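Similar to N-acetyltransferase (PDB 4MBU) probably transfers an acetyl group from acetyl-CoA to an amine, as a member of the Gcn5-related N-acetyltransferase family. Local coordinates at residues K131-K135 against F136-H140. Numbering follows the deposited sequence.
Sequences KLHQK and FNFKH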
loop_
_atom_site.group_PDB
_atom_site.type_symbol
_atom_site.label_atom_id
_atom_site.label_comp_id
_atom_site.label_asym_id
_atom_site.label_seq_id
_atom_site.Cartn_x
_atom_site.Cartn_y
_atom_site.Cartn_z
ATOM N N LYS A 131 -9.723 -1.091 -4.040
ATOM C CA LYS A 131 -9.894 -2.223 -4.951
ATOM C C LYS A 131 -10.435 -1.782 -6.318
ATOM O O LYS A 131 -9.990 -2.267 -7.374
ATOM C CB LYS A 131 -10.825 -3.264 -4.322
ATOM C CG LYS A 131 -11.236 -4.366 -5.276
ATOM C CD LYS A 131 -12.342 -5.243 -4.688
ATOM C CE LYS A 131 -12.206 -6.677 -5.184
ATOM N NZ LYS A 131 -10.861 -7.225 -4.851
ATOM N N LEU A 132 -11.393 -0.859 -6.299
ATOM C CA LEU A 132 -11.983 -0.353 -7.550
ATOM C C LEU A 132 -10.938 0.375 -8.380
ATOM O O LEU A 132 -10.897 0.277 -9.608
ATOM C CB LEU A 132 -13.138 0.599 -7.236
ATOM C CG LEU A 132 -13.726 1.293 -8.462
ATOM C CD1 LEU A 132 -14.448 0.287 -9.336
ATOM C CD2 LEU A 132 -14.648 2.425 -8.054
ATOM N N HIS A 133 -10.078 1.118 -7.706
ATOM C CA HIS A 133 -9.088 1.879 -8.446
ATOM C C HIS A 133 -7.993 0.993 -9.010
ATOM O O HIS A 133 -7.553 1.183 -10.152
ATOM C CB HIS A 133 -8.550 3.026 -7.593
ATOM C CG HIS A 133 -9.468 4.203 -7.567
ATOM N ND1 HIS A 133 -10.613 4.238 -6.796
ATOM C CD2 HIS A 133 -9.453 5.360 -8.269
ATOM C CE1 HIS A 133 -11.237 5.386 -6.997
ATOM N NE2 HIS A 133 -10.556 6.081 -7.889
ATOM N N GLN A 134 -7.566 0.014 -8.216
ATOM C CA GLN A 134 -6.622 -0.979 -8.704
ATOM C C GLN A 134 -7.184 -1.674 -9.938
ATOM O O GLN A 134 -6.448 -1.935 -10.889
ATOM C CB GLN A 134 -6.315 -2.012 -7.613
ATOM C CG GLN A 134 -5.500 -1.465 -6.440
ATOM C CD GLN A 134 -5.187 -2.547 -5.423
ATOM O OE1 GLN A 134 -6.082 -3.276 -4.993
ATOM N NE2 GLN A 134 -3.915 -2.664 -5.039
ATOM N N LYS A 135 -8.485 -1.975 -9.919
ATOM C CA LYS A 135 -9.128 -2.608 -11.078
ATOM C C LYS A 135 -8.943 -1.786 -12.354
ATOM O O LYS A 135 -8.750 -2.346 -13.428
ATOM C CB LYS A 135 -10.624 -2.855 -10.825
ATOM C CG LYS A 135 -11.306 -3.682 -11.922
ATOM C CD LYS A 135 -12.810 -3.898 -11.665
ATOM C CE LYS A 135 -13.643 -2.703 -12.126
ATOM N NZ LYS A 135 -15.121 -2.970 -12.188
ATOM N N PHE A 136 -8.983 -0.459 -12.232
ATOM C CA PHE A 136 -8.804 0.423 -13.388
ATOM C C PHE A 136 -7.342 0.825 -13.581
ATOM O O PHE A 136 -7.047 1.813 -14.256
ATOM C CB PHE A 136 -9.686 1.670 -13.248
ATOM C CG PHE A 136 -11.132 1.422 -13.585
ATOM C CD1 PHE A 136 -11.611 1.685 -14.858
ATOM C CD2 PHE A 136 -12.001 0.901 -12.642
ATOM C CE1 PHE A 136 -12.936 1.446 -15.176
ATOM C CE2 PHE A 136 -13.324 0.663 -12.957
ATOM C CZ PHE A 136 -13.791 0.938 -14.224
ATOM N N ASN A 137 -6.437 0.066 -12.965
ATOM C CA ASN A 137 -4.998 0.249 -13.158
ATOM C C ASN A 137 -4.407 1.560 -12.607
ATOM O O ASN A 137 -3.402 2.067 -13.122
ATOM C CB ASN A 137 -4.641 0.037 -14.632
ATOM C CG ASN A 137 -5.057 -1.341 -15.133
ATOM O OD1 ASN A 137 -4.791 -2.359 -14.478
ATOM N ND2 ASN A 137 -5.730 -1.379 -16.285
ATOM N N PHE A 138 -5.034 2.107 -11.566
ATOM C CA PHE A 138 -4.394 3.151 -10.768
ATOM C C PHE A 138 -3.264 2.494 -9.979
ATOM O O PHE A 138 -3.413 1.351 -9.540
ATOM C CB PHE A 138 -5.397 3.772 -9.794
ATOM C CG PHE A 138 -6.316 4.782 -10.421
ATOM C CD1 PHE A 138 -7.283 4.391 -11.343
ATOM C CD2 PHE A 138 -6.241 6.125 -10.060
ATOM C CE1 PHE A 138 -8.139 5.327 -11.904
ATOM C CE2 PHE A 138 -7.097 7.063 -10.617
ATOM C CZ PHE A 138 -8.043 6.667 -11.543
ATOM N N LYS A 139 -2.138 3.192 -9.824
ATOM C CA LYS A 139 -1.028 2.719 -8.985
ATOM C C LYS A 139 -0.989 3.474 -7.659
ATOM O O LYS A 139 -1.113 4.705 -7.627
ATOM C CB LYS A 139 0.320 2.963 -9.683
ATOM C CG LYS A 139 0.377 2.522 -11.133
ATOM C CD LYS A 139 0.168 1.039 -11.234
ATOM C CE LYS A 139 0.491 0.532 -12.628
ATOM N NZ LYS A 139 0.159 -0.921 -12.707
ATOM N N HIS A 140 -0.786 2.757 -6.561
ATOM C CA HIS A 140 -0.607 3.426 -5.273
ATOM C C HIS A 140 0.700 4.216 -5.321
ATOM O O HIS A 140 1.788 3.640 -5.475
ATOM C CB HIS A 140 -0.576 2.415 -4.136
ATOM C CG HIS A 140 -0.604 3.031 -2.774
ATOM N ND1 HIS A 140 -0.330 2.324 -1.627
ATOM C CD2 HIS A 140 -0.873 4.302 -2.381
ATOM C CE1 HIS A 140 -0.417 3.122 -0.581
ATOM N NE2 HIS A 140 -0.745 4.324 -1.001
#
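The imidazole of His133 drives its CD2 corner into the face of Phe138 in an edge-to-face stack, the two planes at 82° and the ring centroids 4.7 Å apart. CD2 of His133 sits over the middle of the phenyl ring, 3.7 Å from CE2 of Phe138, so a polarised C-H meets the pi cloud while both imidazole nitrogens are turned to other partners. A phenylalanine suits this buried place because its flat, apolar ring offers the imidazole a broad face. ND1 bonds to Ser129 O, one helical turn back, and NE2 to His85 NE2, which together fix the rotation of a buried ring.

The helix ends in a Schellman motif. Phe138 N donates to His133 O at 3.0 Å. Asn137 N donates to Gln134 O at 2.9 Å. Asn137 is the C-prime residue, and asparagine tolerates the positive phi (67°) of this place better than most residues with a side chain. Its OD1 receives Lys139 NZ of the second subunit.

On another side of the helix end, Phe136 has CG beside its own backbone N, which lays the ring alongside Leu132: CD1 of Leu132 lies 3.8 Å from CE2 of Phe136. The ring edge also meets Leu132 O, nearly in plane, at 3.3 Å from CD2. Lys135 runs beside Phe136, and its bend at chi3 (83°) brings CE to 3.5 Å from CE2 of Phe136, a largely hydrocarbon contact that leaves the ammonium to bond Ser100 OG.

Helix 127-135 thus passes into strand 139-150 at an edge of the chain's mixed sheet. Leu132 and Phe136, both apolar, form one surface that packs on helix 98-112, whereas His133 and Phe138 both reach strand 117-123 and Phe138 also touches strand 153-163, the neighbour of strand 139-150.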